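Probable alginate O-acetylase AlgJ (Pseudomonas putida, PDB 4O8V) probably transfers acetyl groups to the O-2 and O-3 positions of mannuronate residues in alginate, working with other proteins of an inner-membrane complex. Local coordinates at residues A[23-28]-A[70-75]; A[36-41]-A[248-253]; A[43-48]-A[255-260]; A[82-87]-A[278-283]; A[143-148]-A[233-238]. All blocks are in the same frame, centred on the assembly; numbering follows the deposited sequence.

Interaction 1: A[23-28]-A[70-75]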
# COMPACT_ATOMS: atom_id res chain seq x y z
N GLU A 23 10.06 -11.22 0.11
CA GLU A 23 8.88 -11.22 0.98
C GLU A 23 7.62 -11.60 0.18
O GLU A 23 6.60 -11.98 0.76
CB GLU A 23 8.70 -9.86 1.66
CG GLU A 23 9.84 -9.49 2.60
CD GLU A 23 9.65 -8.13 3.28
OE1 GLU A 23 8.79 -7.33 2.84
OE2 GLU A 23 10.37 -7.85 4.25
N GLU A 24 7.72 -11.52 -1.14
CA GLU A 24 6.63 -11.94 -2.01
C GLU A 24 6.80 -13.41 -2.41
O GLU A 24 5.98 -13.95 -3.15
CB GLU A 24 6.55 -11.04 -3.26
CG GLU A 24 5.92 -9.67 -2.95
CD GLU A 24 5.95 -8.69 -4.11
OE1 GLU A 24 6.41 -9.06 -5.23
OE2 GLU A 24 5.53 -7.53 -3.92
N PHE A 25 7.87 -14.03 -1.91
CA PHE A 25 8.19 -15.42 -2.25
C PHE A 25 8.22 -16.37 -1.05
O PHE A 25 7.76 -17.51 -1.12
CB PHE A 25 9.56 -15.51 -2.93
CG PHE A 25 9.59 -14.98 -4.33
CD1 PHE A 25 9.43 -13.63 -4.57
CD2 PHE A 25 9.81 -15.83 -5.41
CE1 PHE A 25 9.47 -13.13 -5.88
CE2 PHE A 25 9.85 -15.34 -6.71
CZ PHE A 25 9.67 -13.98 -6.94
N LYS A 26 8.82 -15.90 0.05
CA LYS A 26 9.23 -16.79 1.15
C LYS A 26 8.03 -17.35 1.91
O LYS A 26 7.04 -16.66 2.10
CB LYS A 26 10.15 -16.04 2.13
CG LYS A 26 9.45 -14.92 2.91
CD LYS A 26 10.38 -14.18 3.88
CE LYS A 26 11.57 -13.60 3.14
NZ LYS A 26 12.43 -12.69 3.96
N PRO A 27 8.13 -18.62 2.33
CA PRO A 27 7.13 -19.11 3.29
C PRO A 27 7.33 -18.43 4.63
O PRO A 27 8.42 -17.91 4.88
CB PRO A 27 7.45 -20.61 3.38
CG PRO A 27 8.90 -20.70 3.03
CD PRO A 27 9.14 -19.63 2.00
N THR A 28 6.30 -18.39 5.47
CA THR A 28 6.46 -17.89 6.82
C THR A 28 5.96 -18.98 7.76
O THR A 28 4.87 -19.51 7.56
CB THR A 28 5.69 -16.56 7.04
OG1 THR A 28 6.32 -15.53 6.27
CG2 THR A 28 5.70 -16.15 8.49
N GLU A 70 5.29 -12.46 -15.63
CA GLU A 70 5.98 -12.77 -16.87
C GLU A 70 7.48 -12.50 -16.74
O GLU A 70 8.26 -12.92 -17.59
CB GLU A 70 5.39 -11.98 -18.06
CG GLU A 70 5.56 -10.47 -17.99
CD GLU A 70 4.33 -9.76 -17.42
OE1 GLU A 70 3.70 -10.29 -16.47
OE2 GLU A 70 3.98 -8.67 -17.93
N TYR A 71 7.88 -11.81 -15.68
CA TYR A 71 9.30 -11.54 -15.46
C TYR A 71 9.87 -12.37 -14.31
O TYR A 71 10.99 -12.15 -13.88
CB TYR A 71 9.54 -10.05 -15.20
CG TYR A 71 9.23 -9.21 -16.43
CD1 TYR A 71 9.88 -9.45 -17.63
CD2 TYR A 71 8.29 -8.19 -16.38
CE1 TYR A 71 9.60 -8.70 -18.76
CE2 TYR A 71 7.99 -7.43 -17.51
CZ TYR A 71 8.65 -7.70 -18.69
OH TYR A 71 8.38 -6.95 -19.81
N LEU A 72 9.09 -13.34 -13.84
CA LEU A 72 9.63 -14.33 -12.91
C LEU A 72 10.77 -15.10 -13.54
O LEU A 72 10.75 -15.47 -14.74
CB LEU A 72 8.53 -15.29 -12.45
CG LEU A 72 7.50 -14.59 -11.56
CD1 LEU A 72 6.43 -15.56 -11.14
CD2 LEU A 72 8.17 -13.96 -10.34
N GLY A 73 11.79 -15.35 -12.74
CA GLY A 73 12.93 -16.13 -13.21
C GLY A 73 12.78 -17.59 -12.83
O GLY A 73 11.68 -18.15 -12.90
N LYS A 74 13.89 -18.21 -12.44
CA LYS A 74 13.88 -19.59 -11.99
C LYS A 74 13.03 -19.79 -10.73
O LYS A 74 12.15 -20.65 -10.71
CB LYS A 74 15.32 -20.07 -11.74
N GLU A 75 13.27 -18.97 -9.71
CA GLU A 75 12.52 -19.09 -8.46
C GLU A 75 11.08 -18.61 -8.61
O GLU A 75 10.83 -17.54 -9.15
CB GLU A 75 13.19 -18.27 -7.34
CG GLU A 75 14.53 -18.79 -6.86
CD GLU A 75 15.05 -17.97 -5.69
OE1 GLU A 75 14.47 -18.09 -4.58
OE2 GLU A 75 16.01 -17.20 -5.87
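Phe25 drives the edge of its ring against the loop 70-75, and two neighbouring ring carbons do the touching. CE2 comes to 3.4 Å from the backbone O of Glu75, which lies near the plane of the ring, so the oxygen faces an aromatic C-H and not the pi cloud. That carbonyl is buried by the contact and has no hydrogen-bonding partner in the model. The weakly positive ring edge may therefore offer it some electrostatic compensation. One carbon further round, CZ meets CD2 of Leu72 at 3.7 Å, an oblique apolar touch in which the two side chains slide past each other in opposite directions. Both begin alike, with CG anti to the carbonyl carbon; in Leu72, chi2 of 179° sends CD1 on in line with the chain and leaves CD2, the side branch, at the phenyl ring. The side chain of Glu75 stays at the margin, its CB 4.5 Å from Phe25 CE2.

The contact is a small worked case of loop-to-loop closure in an SGNH hydrolase-like domain: both loops pack on the hairpin of strands 11-13 and 19-21, where Phe20 touches Phe25 and Leu72, and Val12 touches Phe25 and Glu75. Further out, Phe25 is fixed by backbone hydrogen bonding with Ala78. Next to it, the Glu24 carboxylate accepts from the backbone N atoms of Lys64 and Ala65, where helix 64-67 begins.

Interaction 2: A[36-41]-A[248-253]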
# COMPACT_ATOMS: atom_id res chain seq x y z
N GLN A 36 -4.51 -14.73 10.60
CA GLN A 36 -5.67 -14.63 11.49
C GLN A 36 -5.51 -13.43 12.42
O GLN A 36 -6.41 -12.61 12.58
CB GLN A 36 -5.84 -15.92 12.31
CG GLN A 36 -6.87 -15.85 13.44
CD GLN A 36 -6.99 -17.15 14.22
OE1 GLN A 36 -6.05 -17.94 14.31
NE2 GLN A 36 -8.17 -17.38 14.79
N GLU A 37 -4.32 -13.33 12.99
CA GLU A 37 -4.05 -12.34 14.03
C GLU A 37 -4.11 -10.94 13.40
O GLU A 37 -4.80 -10.04 13.90
CB GLU A 37 -2.69 -12.64 14.68
CG GLU A 37 -2.51 -12.16 16.10
CD GLU A 37 -3.56 -12.68 17.10
OE1 GLU A 37 -4.11 -13.80 16.91
OE2 GLU A 37 -3.82 -11.97 18.09
N ASN A 38 -3.41 -10.76 12.28
CA ASN A 38 -3.45 -9.50 11.55
C ASN A 38 -4.87 -9.12 11.09
O ASN A 38 -5.23 -7.94 11.14
CB ASN A 38 -2.50 -9.52 10.36
CG ASN A 38 -1.06 -9.36 10.77
OD1 ASN A 38 -0.76 -8.75 11.80
ND2 ASN A 38 -0.15 -9.93 9.98
N LEU A 39 -5.66 -10.09 10.64
CA LEU A 39 -7.03 -9.78 10.23
C LEU A 39 -7.89 -9.33 11.41
O LEU A 39 -8.76 -8.46 11.25
CB LEU A 39 -7.68 -10.98 9.56
CG LEU A 39 -7.12 -11.24 8.16
CD1 LEU A 39 -7.33 -12.71 7.73
CD2 LEU A 39 -7.73 -10.27 7.15
N ALA A 40 -7.67 -9.93 12.57
CA ALA A 40 -8.44 -9.52 13.76
C ALA A 40 -8.07 -8.09 14.12
O ALA A 40 -8.93 -7.31 14.55
CB ALA A 40 -8.17 -10.47 14.93
N LEU A 41 -6.81 -7.73 13.93
CA LEU A 41 -6.40 -6.34 14.17
C LEU A 41 -6.95 -5.38 13.13
O LEU A 41 -7.38 -4.27 13.48
CB LEU A 41 -4.87 -6.25 14.23
CG LEU A 41 -4.32 -6.94 15.48
CD1 LEU A 41 -2.81 -7.07 15.40
CD2 LEU A 41 -4.75 -6.14 16.70
N GLY A 248 6.11 -1.37 8.14
CA GLY A 248 4.96 -2.13 7.69
C GLY A 248 3.70 -1.28 7.76
O GLY A 248 3.76 -0.11 8.12
N PRO A 249 2.56 -1.86 7.39
CA PRO A 249 1.29 -1.15 7.24
C PRO A 249 0.50 -1.00 8.54
O PRO A 249 -0.35 -0.10 8.62
CB PRO A 249 0.53 -2.03 6.24
CG PRO A 249 1.04 -3.41 6.51
CD PRO A 249 2.52 -3.22 6.80
N LEU A 250 0.76 -1.85 9.54
CA LEU A 250 -0.07 -1.86 10.76
C LEU A 250 0.38 -0.83 11.81
O LEU A 250 -0.44 -0.07 12.34
CB LEU A 250 -0.08 -3.26 11.40
CG LEU A 250 -0.91 -3.33 12.69
CD1 LEU A 250 -2.39 -3.02 12.42
CD2 LEU A 250 -0.76 -4.70 13.34
N LEU A 251 1.68 -0.79 12.10
CA LEU A 251 2.20 0.12 13.13
C LEU A 251 1.85 1.60 12.86
O LEU A 251 1.46 2.32 13.78
CB LEU A 251 3.72 -0.04 13.29
CG LEU A 251 4.18 -0.95 14.45
CD1 LEU A 251 3.45 -2.28 14.41
CD2 LEU A 251 5.69 -1.18 14.41
N PRO A 252 1.98 2.07 11.60
CA PRO A 252 1.52 3.44 11.39
C PRO A 252 0.03 3.62 11.61
O PRO A 252 -0.36 4.72 12.03
CB PRO A 252 1.88 3.72 9.91
CG PRO A 252 2.98 2.79 9.62
CD PRO A 252 2.65 1.53 10.40
N MSE A 253 -0.79 2.60 11.36
CA MSE A 253 -2.23 2.74 11.64
C MSE A 253 -2.49 2.79 13.14
O MSE A 253 -3.29 3.61 13.59
CB MSE A 253 -3.04 1.61 11.02
CG MSE A 253 -4.51 1.64 11.40
SE MSE A 253 -5.44 3.32 10.89
CE MSE A 253 -5.64 2.83 9.05
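Leu250 swings its CG anti to the backbone N (chi1 179°), whereas Leu41 sets its own anti to the carbonyl carbon (chi1 -69°), and these two choices bring a methyl of each into the gap between two helices. The helices are 31-51 and 250-257 of an SGNH-like alpha/beta fold, the second of them packed on the central parallel sheet. The side chains cross at about a right angle, and CD1 of Leu41 rests on CD2 of Leu250 at 3.8 Å. The apolar part of the contact is thus a single pair of methyl groups, although both leucines point toward the partner segment. The backbones stay well apart, the nearest CA atoms, those of Asn38 and Leu250, being 8.4 Å from each other.

What surrounds the pair makes it part of a buried layer. Leu296 of helix 290-297 also packs on Leu41, while Trp272 of strand 269-275 lies against Leu250; the Trp272 ring nitrogen NE1 is in turn hydrogen-bonded to the O of Pro249, just before the leucine.

Asn38, one helical turn before Leu41, illustrates how a buried amide can border an apolar contact. Its ND2 is hydrogen-bonded to the backbone O atoms of Leu279 and Met281, and its OD1, paired with Asn283 ND2, lies 4.3 Å from Leu250 CD2.

Interaction 3: A[43-48]-A[255-260]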
# COMPACT_ATOMS: atom_id res chain seq x y z
N ARG A 43 -9.76 -5.73 11.51
CA ARG A 43 -11.17 -5.62 11.84
C ARG A 43 -11.39 -4.68 13.04
O ARG A 43 -12.34 -3.89 13.06
CB ARG A 43 -11.75 -7.01 12.12
CG ARG A 43 -13.24 -7.01 12.37
CD ARG A 43 -13.61 -7.91 13.52
NE ARG A 43 -13.28 -9.31 13.29
CZ ARG A 43 -12.59 -10.07 14.13
NH1 ARG A 43 -12.34 -11.34 13.83
NH2 ARG A 43 -12.14 -9.57 15.27
N GLY A 44 -10.51 -4.76 14.02
CA GLY A 44 -10.61 -3.90 15.19
C GLY A 44 -10.37 -2.45 14.83
O GLY A 44 -11.01 -1.53 15.36
N VAL A 45 -9.44 -2.23 13.91
CA VAL A 45 -9.17 -0.89 13.41
C VAL A 45 -10.41 -0.34 12.69
O VAL A 45 -10.82 0.79 12.94
CB VAL A 45 -7.96 -0.87 12.47
CG1 VAL A 45 -7.94 0.41 11.67
CG2 VAL A 45 -6.66 -1.06 13.29
N ARG A 46 -11.01 -1.15 11.81
CA ARG A 46 -12.25 -0.77 11.12
C ARG A 46 -13.33 -0.35 12.11
O ARG A 46 -14.02 0.65 11.92
CB ARG A 46 -12.76 -1.91 10.26
CG ARG A 46 -14.09 -1.64 9.57
CD ARG A 46 -15.17 -2.61 10.06
NE ARG A 46 -16.46 -2.40 9.40
CZ ARG A 46 -17.54 -1.91 10.01
NH1 ARG A 46 -17.50 -1.60 11.29
NH2 ARG A 46 -18.67 -1.75 9.33
N ASP A 47 -13.49 -1.14 13.17
CA ASP A 47 -14.55 -0.87 14.14
C ASP A 47 -14.24 0.42 14.93
O ASP A 47 -15.14 1.22 15.22
CB ASP A 47 -14.72 -2.05 15.10
CG ASP A 47 -15.32 -3.28 14.44
OD1 ASP A 47 -15.80 -3.21 13.28
OD2 ASP A 47 -15.31 -4.34 15.10
N THR A 48 -12.97 0.60 15.29
CA THR A 48 -12.52 1.79 16.01
C THR A 48 -12.76 3.07 15.18
O THR A 48 -13.29 4.07 15.69
CB THR A 48 -11.03 1.68 16.37
OG1 THR A 48 -10.84 0.59 17.27
CG2 THR A 48 -10.51 2.96 17.01
N LYS A 255 -0.44 3.85 15.44
CA LYS A 255 0.04 5.17 15.84
C LYS A 255 -1.00 6.24 15.55
O LYS A 255 -1.29 7.09 16.39
CB LYS A 255 1.36 5.50 15.13
CG LYS A 255 1.90 6.88 15.42
CD LYS A 255 3.35 6.98 14.97
CE LYS A 255 3.79 8.41 14.77
NZ LYS A 255 5.19 8.46 14.26
N TYR A 256 -1.57 6.18 14.35
CA TYR A 256 -2.60 7.14 13.96
C TYR A 256 -3.81 7.12 14.91
O TYR A 256 -4.31 8.18 15.32
CB TYR A 256 -3.08 6.86 12.52
CG TYR A 256 -4.17 7.82 12.10
CD1 TYR A 256 -3.93 9.17 12.01
CD2 TYR A 256 -5.44 7.36 11.82
CE1 TYR A 256 -4.93 10.05 11.64
CE2 TYR A 256 -6.45 8.22 11.46
CZ TYR A 256 -6.20 9.55 11.36
OH TYR A 256 -7.21 10.40 10.99
N LEU A 257 -4.28 5.93 15.26
CA LEU A 257 -5.44 5.82 16.15
C LEU A 257 -5.17 6.42 17.52
O LEU A 257 -6.09 6.87 18.19
CB LEU A 257 -5.86 4.37 16.32
CG LEU A 257 -6.36 3.68 15.04
CD1 LEU A 257 -6.62 2.21 15.31
CD2 LEU A 257 -7.62 4.36 14.54
N GLN A 258 -3.91 6.42 17.95
CA GLN A 258 -3.56 6.98 19.26
C GLN A 258 -3.22 8.47 19.18
O GLN A 258 -2.95 9.10 20.21
CB GLN A 258 -2.37 6.22 19.86
CG GLN A 258 -2.67 4.75 20.14
CD GLN A 258 -1.59 4.09 21.00
OE1 GLN A 258 -0.40 4.44 20.91
NE2 GLN A 258 -1.99 3.14 21.83
N SER A 259 -3.25 9.04 17.98
CA SER A 259 -2.79 10.41 17.77
C SER A 259 -3.83 11.47 18.13
O SER A 259 -5.04 11.25 18.04
CB SER A 259 -2.36 10.62 16.31
OG SER A 259 -3.50 10.71 15.46
N ASP A 260 -3.33 12.64 18.51
CA ASP A 260 -4.19 13.80 18.72
C ASP A 260 -4.97 14.16 17.46
O ASP A 260 -6.13 14.57 17.54
CB ASP A 260 -3.35 14.99 19.19
CG ASP A 260 -2.98 14.90 20.67
OD1 ASP A 260 -3.10 13.80 21.25
OD2 ASP A 260 -2.58 15.93 21.24
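Thr48, which meets Leu257 across the contact, also brings two donors to one flat group of its own helix, the carbonyl of Gly44: its OG1 and its N reach Gly44 O from opposite faces of the carbonyl plane. The hydroxyl bond is 2.9 Å from Thr48 OG1 to Gly44 O and tilts 35° from that plane. A second carbonyl, that of Tyr256, is gripped otherwise: Ser259 OG donates to Tyr256 O in the carbonyl plane, on a lone pair, at 2.7 Å, and Ser259 N binds the same oxygen.

With OG1 turned back to the helix, Thr48 CG2 is left to face Leu257, lying 4.1 Å from CD2. The other branch of the leucine, CD1, packs at 3.8 Å on Val45 CG2. Leu257 thus sends one methyl to each of two residues three positions apart on helix 31-51, while its own helix, 250-257, is in its last turn. With an alanine in place of Thr48, Leu257 CD2 would probably face a gap where the methyl had been, and Gly44 O would lose its side-chain donor.

This is helix-to-helix packing at the flank of the SGNH-like domain. Helix 290-297 joins it, with Trp292 on Leu257 and Leu296 on Thr48. Beyond Leu257 the chain turns at once into helix 260-264, whose N-cap is Ser259: its OG accepts from Phe262 N.

Interaction 4: A[82-87]-A[278-283]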
# COMPACT_ATOMS: atom_id res chain seq x y z
N ASP A 82 0.30 -18.09 -3.58
CA ASP A 82 -0.52 -18.39 -4.76
C ASP A 82 -1.83 -17.60 -4.80
O ASP A 82 -2.16 -16.99 -5.81
CB ASP A 82 -0.84 -19.88 -4.83
CG ASP A 82 0.34 -20.72 -5.28
OD1 ASP A 82 1.33 -20.15 -5.80
OD2 ASP A 82 0.26 -21.96 -5.14
N ASP A 83 -2.57 -17.61 -3.71
CA ASP A 83 -3.89 -16.98 -3.72
C ASP A 83 -4.08 -16.01 -2.55
O ASP A 83 -5.21 -15.79 -2.10
CB ASP A 83 -4.99 -18.04 -3.71
CG ASP A 83 -6.29 -17.54 -4.33
OD1 ASP A 83 -6.21 -16.82 -5.36
OD2 ASP A 83 -7.38 -17.88 -3.79
N LEU A 84 -2.98 -15.42 -2.11
CA LEU A 84 -2.97 -14.54 -0.93
C LEU A 84 -3.81 -13.28 -1.15
O LEU A 84 -4.56 -12.87 -0.26
CB LEU A 84 -1.53 -14.16 -0.58
CG LEU A 84 -1.30 -13.31 0.68
CD1 LEU A 84 -1.96 -13.93 1.90
CD2 LEU A 84 0.22 -13.18 0.92
N TYR A 85 -3.68 -12.66 -2.32
CA TYR A 85 -4.45 -11.48 -2.65
C TYR A 85 -5.95 -11.75 -2.54
O TYR A 85 -6.67 -11.03 -1.85
CB TYR A 85 -4.08 -10.97 -4.05
CG TYR A 85 -4.88 -9.78 -4.53
CD1 TYR A 85 -4.52 -8.49 -4.17
CD2 TYR A 85 -6.01 -9.96 -5.33
CE1 TYR A 85 -5.26 -7.39 -4.61
CE2 TYR A 85 -6.75 -8.88 -5.78
CZ TYR A 85 -6.38 -7.60 -5.41
OH TYR A 85 -7.13 -6.54 -5.87
N ASN A 86 -6.41 -12.82 -3.20
CA ASN A 86 -7.80 -13.24 -3.19
C ASN A 86 -8.30 -13.56 -1.78
O ASN A 86 -9.39 -13.15 -1.39
CB ASN A 86 -7.97 -14.47 -4.10
CG ASN A 86 -9.41 -14.97 -4.17
OD1 ASN A 86 -10.35 -14.22 -4.47
ND2 ASN A 86 -9.59 -16.25 -3.92
N GLN A 87 -7.50 -14.30 -1.02
CA GLN A 87 -7.90 -14.65 0.34
C GLN A 87 -7.93 -13.44 1.27
O GLN A 87 -8.77 -13.37 2.17
CB GLN A 87 -6.98 -15.74 0.91
CG GLN A 87 -7.18 -17.11 0.25
CD GLN A 87 -8.60 -17.69 0.46
OE1 GLN A 87 -9.30 -17.36 1.42
NE2 GLN A 87 -9.02 -18.57 -0.45
N TYR A 278 2.35 -8.36 3.43
CA TYR A 278 2.45 -8.11 4.87
C TYR A 278 1.44 -8.90 5.70
O TYR A 278 1.57 -8.97 6.91
CB TYR A 278 2.27 -6.62 5.18
CG TYR A 278 3.45 -5.76 4.77
CD1 TYR A 278 4.63 -5.75 5.53
CD2 TYR A 278 3.40 -4.98 3.62
CE1 TYR A 278 5.71 -4.97 5.15
CE2 TYR A 278 4.47 -4.21 3.24
CZ TYR A 278 5.63 -4.20 4.00
OH TYR A 278 6.69 -3.42 3.59
N LEU A 279 0.41 -9.46 5.06
CA LEU A 279 -0.65 -10.12 5.84
C LEU A 279 -0.12 -11.34 6.63
O LEU A 279 -0.47 -11.52 7.80
CB LEU A 279 -1.81 -10.55 4.93
CG LEU A 279 -3.03 -11.11 5.67
CD1 LEU A 279 -3.65 -10.07 6.58
CD2 LEU A 279 -4.06 -11.64 4.69
N PRO A 280 0.75 -12.17 6.02
CA PRO A 280 1.23 -13.26 6.87
C PRO A 280 2.56 -12.96 7.57
O PRO A 280 3.28 -13.89 7.91
CB PRO A 280 1.39 -14.41 5.89
CG PRO A 280 1.76 -13.74 4.59
CD PRO A 280 1.07 -12.40 4.60
N MSE A 281 2.85 -11.68 7.79
CA MSE A 281 4.08 -11.27 8.47
C MSE A 281 3.83 -10.78 9.90
O MSE A 281 2.82 -10.16 10.19
CB MSE A 281 4.81 -10.19 7.66
CG MSE A 281 5.33 -10.73 6.34
SE MSE A 281 6.21 -9.37 5.19
CE MSE A 281 7.75 -9.08 6.37
N LYS A 282 4.79 -11.04 10.78
CA LYS A 282 4.64 -10.65 12.19
C LYS A 282 4.82 -9.16 12.37
O LYS A 282 5.66 -8.53 11.74
CB LYS A 282 5.62 -11.42 13.07
CG LYS A 282 5.44 -11.18 14.56
CD LYS A 282 5.23 -12.50 15.30
CE LYS A 282 5.32 -12.34 16.81
NZ LYS A 282 6.71 -12.13 17.28
N ASN A 283 4.00 -8.57 13.23
CA ASN A 283 4.16 -7.18 13.59
C ASN A 283 4.62 -7.08 15.02
O ASN A 283 4.13 -7.81 15.88
CB ASN A 283 2.87 -6.42 13.39
CG ASN A 283 2.58 -6.20 11.94
OD1 ASN A 283 3.34 -5.51 11.28
ND2 ASN A 283 1.53 -6.82 11.43
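Leu84 forks over a tight turn, and its two methyls are not equally engaged. CD2 is the closer-packed branch, 3.9 Å from CD of Pro280 and scarcely farther from CG of the same ring. CD1, by contrast, only brushes Leu279, whose CD2 is 4.2 Å away, the two leucines crossing at a slant. Both leucines hold CG anti to the backbone N (chi1 -177° in Leu84), which lays each fork toward the other segment. Leu279 and Pro280 occupy the two central positions of a type I beta turn from Tyr278 to Met281, closed by a backbone bond of 3.1 Å from Met281 N to Tyr278 O. The turn thereby offers its two corner side chains together to a single leucine.

Away from this buried core the contact thins out. A turn further along the helix, Gln87 CB comes no closer than 6.3 Å to Leu279 CD2, and the rest of its side chain leads away. On the exposed side of the helix start, Asn86 ND2 donates to Asp83 OD2 at 2.7 Å, in a nearly straight bond (163°) within the amide plane. Asp83 stands at the N-cap position, though its carboxylate makes no capping bond.

The whole lies where helix 84-94 begins and the chain has just left strand 269-275: Met35 of helix 31-51 packs on Leu84, Leu279 and Pro280 alike, and Arg66 of helix 64-67 touches Leu84.

Interaction 5: A[143-148]-A[233-238]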
# COMPACT_ATOMS: atom_id res chain seq x y z
N SER A 143 -20.68 6.91 -1.83
CA SER A 143 -21.01 8.22 -1.26
C SER A 143 -20.35 8.44 0.10
O SER A 143 -21.01 8.90 1.03
CB SER A 143 -22.54 8.37 -1.12
OG SER A 143 -23.21 8.06 -2.33
N LEU A 144 -19.06 8.14 0.22
CA LEU A 144 -18.39 8.20 1.52
C LEU A 144 -17.97 9.62 1.87
O LEU A 144 -17.77 9.95 3.05
CB LEU A 144 -17.16 7.28 1.53
CG LEU A 144 -17.48 5.81 1.27
CD1 LEU A 144 -16.20 5.00 1.40
CD2 LEU A 144 -18.53 5.32 2.25
N LEU A 145 -17.83 10.46 0.86
CA LEU A 145 -17.42 11.84 1.06
C LEU A 145 -18.54 12.82 0.77
O LEU A 145 -19.21 12.71 -0.25
CB LEU A 145 -16.22 12.20 0.17
CG LEU A 145 -14.81 11.84 0.62
CD1 LEU A 145 -13.80 12.30 -0.40
CD2 LEU A 145 -14.50 12.49 1.97
N ASN A 146 -18.72 13.77 1.66
CA ASN A 146 -19.53 14.94 1.34
C ASN A 146 -18.66 16.17 1.52
O ASN A 146 -17.52 16.07 1.98
CB ASN A 146 -20.81 14.98 2.18
CG ASN A 146 -20.55 15.13 3.68
OD1 ASN A 146 -19.52 15.64 4.12
ND2 ASN A 146 -21.52 14.68 4.49
N GLY A 147 -19.17 17.33 1.15
CA GLY A 147 -18.36 18.53 1.23
C GLY A 147 -18.05 19.00 -0.16
O GLY A 147 -18.17 18.24 -1.12
N ASP A 148 -17.68 20.27 -0.28
CA ASP A 148 -17.39 20.85 -1.58
C ASP A 148 -16.14 20.24 -2.17
O ASP A 148 -15.12 20.11 -1.50
CB ASP A 148 -17.22 22.36 -1.47
CG ASP A 148 -18.49 23.05 -1.02
OD1 ASP A 148 -19.57 22.43 -1.12
OD2 ASP A 148 -18.41 24.21 -0.56
N GLN A 233 -6.11 14.53 -6.15
CA GLN A 233 -6.66 14.82 -7.46
C GLN A 233 -7.87 13.95 -7.81
O GLN A 233 -8.88 14.46 -8.29
CB GLN A 233 -5.60 14.67 -8.53
CG GLN A 233 -6.13 15.02 -9.92
CD GLN A 233 -5.02 15.34 -10.87
OE1 GLN A 233 -4.31 16.32 -10.70
NE2 GLN A 233 -4.86 14.50 -11.89
N ALA A 234 -7.79 12.65 -7.55
CA ALA A 234 -8.87 11.76 -7.96
C ALA A 234 -10.11 11.97 -7.08
O ALA A 234 -11.24 12.01 -7.58
CB ALA A 234 -8.40 10.29 -7.92
N LEU A 235 -9.89 12.15 -5.78
CA LEU A 235 -10.98 12.37 -4.83
C LEU A 235 -11.54 13.78 -4.88
O LEU A 235 -12.63 14.03 -4.34
CB LEU A 235 -10.50 12.09 -3.40
CG LEU A 235 -10.12 10.65 -3.09
CD1 LEU A 235 -9.37 10.59 -1.76
CD2 LEU A 235 -11.38 9.80 -3.05
N ARG A 236 -10.83 14.70 -5.53
CA ARG A 236 -11.17 16.12 -5.45
C ARG A 236 -11.35 16.52 -3.98
O ARG A 236 -12.38 17.10 -3.56
CB ARG A 236 -12.42 16.44 -6.28
CG ARG A 236 -12.27 15.98 -7.74
CD ARG A 236 -13.45 16.37 -8.59
NE ARG A 236 -13.21 17.65 -9.23
CZ ARG A 236 -14.10 18.62 -9.31
NH1 ARG A 236 -15.31 18.46 -8.80
NH2 ARG A 236 -13.77 19.76 -9.91
N SER A 237 -10.34 16.18 -3.20
CA SER A 237 -10.37 16.43 -1.75
C SER A 237 -8.97 16.61 -1.16
O SER A 237 -8.02 15.98 -1.63
CB SER A 237 -11.07 15.28 -1.03
OG SER A 237 -11.07 15.49 0.37
N ASP A 238 -8.82 17.46 -0.15
CA ASP A 238 -7.52 17.49 0.52
C ASP A 238 -7.39 16.16 1.25
O ASP A 238 -8.39 15.52 1.58
CB ASP A 238 -7.38 18.68 1.48
CG ASP A 238 -5.93 18.92 1.90
OD1 ASP A 238 -5.01 18.29 1.33
OD2 ASP A 238 -5.70 19.76 2.80
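Leu145, extended in a loop, stands with its CA 8.7 Å from that of Leu235, the last residue of helix 227-235 before Arg236 takes positive phi (49°) and ends the helix in a Schellman motif. The motif pairs Ser237 N with Gln232 O, and Arg236 N, weakly, with Gln233 O. It turns the chain so that Leu235 and Ser237 come to lie beside the same methyl. That methyl is Leu145 CD1, 4.1 Å from Ser237 CB and 4.4 Å from Leu235 CD2. Leu145 keeps CG anti to its carbonyl carbon and then runs extended, which points the fork at the helix end.

Ser237 has its OG anti to the backbone N (chi1 178°) and uses it locally, donating to Asp238 O at 2.9 Å from a position tilted 20° from the carbonyl plane. Around the pair, Val139 and Ala136 of helix 125-141 pack on Leu235, and Val269 at the start of strand 269-275 touches Leu145.

The leucine has no polar group to offer and the serine hydroxyl donates to its own neighbour, so what meets is aliphatic carbon, at distances that imply loose van der Waals packing without directional constraint.

Overall arrangement
Interactions 2 and 3 are successive steps of one interface between helices 31-51 and 250-257, their centres 11 Å apart and bridged where Met253 CG meets Val45 CG1 at 3.7 Å. Interaction 4 adjoins interaction 2 through a probable hydrogen bond of 2.7 Å from Asn38 ND2 to Leu279 O, and touches interaction 1 where Thr28 CG2 approaches Pro280 O at 3.4 Å. A chain 1-4-2-3 thus crosses the domain, the centres of interactions 1 and 3 lying about 33 Å apart on opposite sides of the chain's centre. Interaction 5 stands apart, its centre about 22 Å from that of interaction 3. All five join parts of the fold away from the probable catalytic residues Asp120, His122 and Ser218.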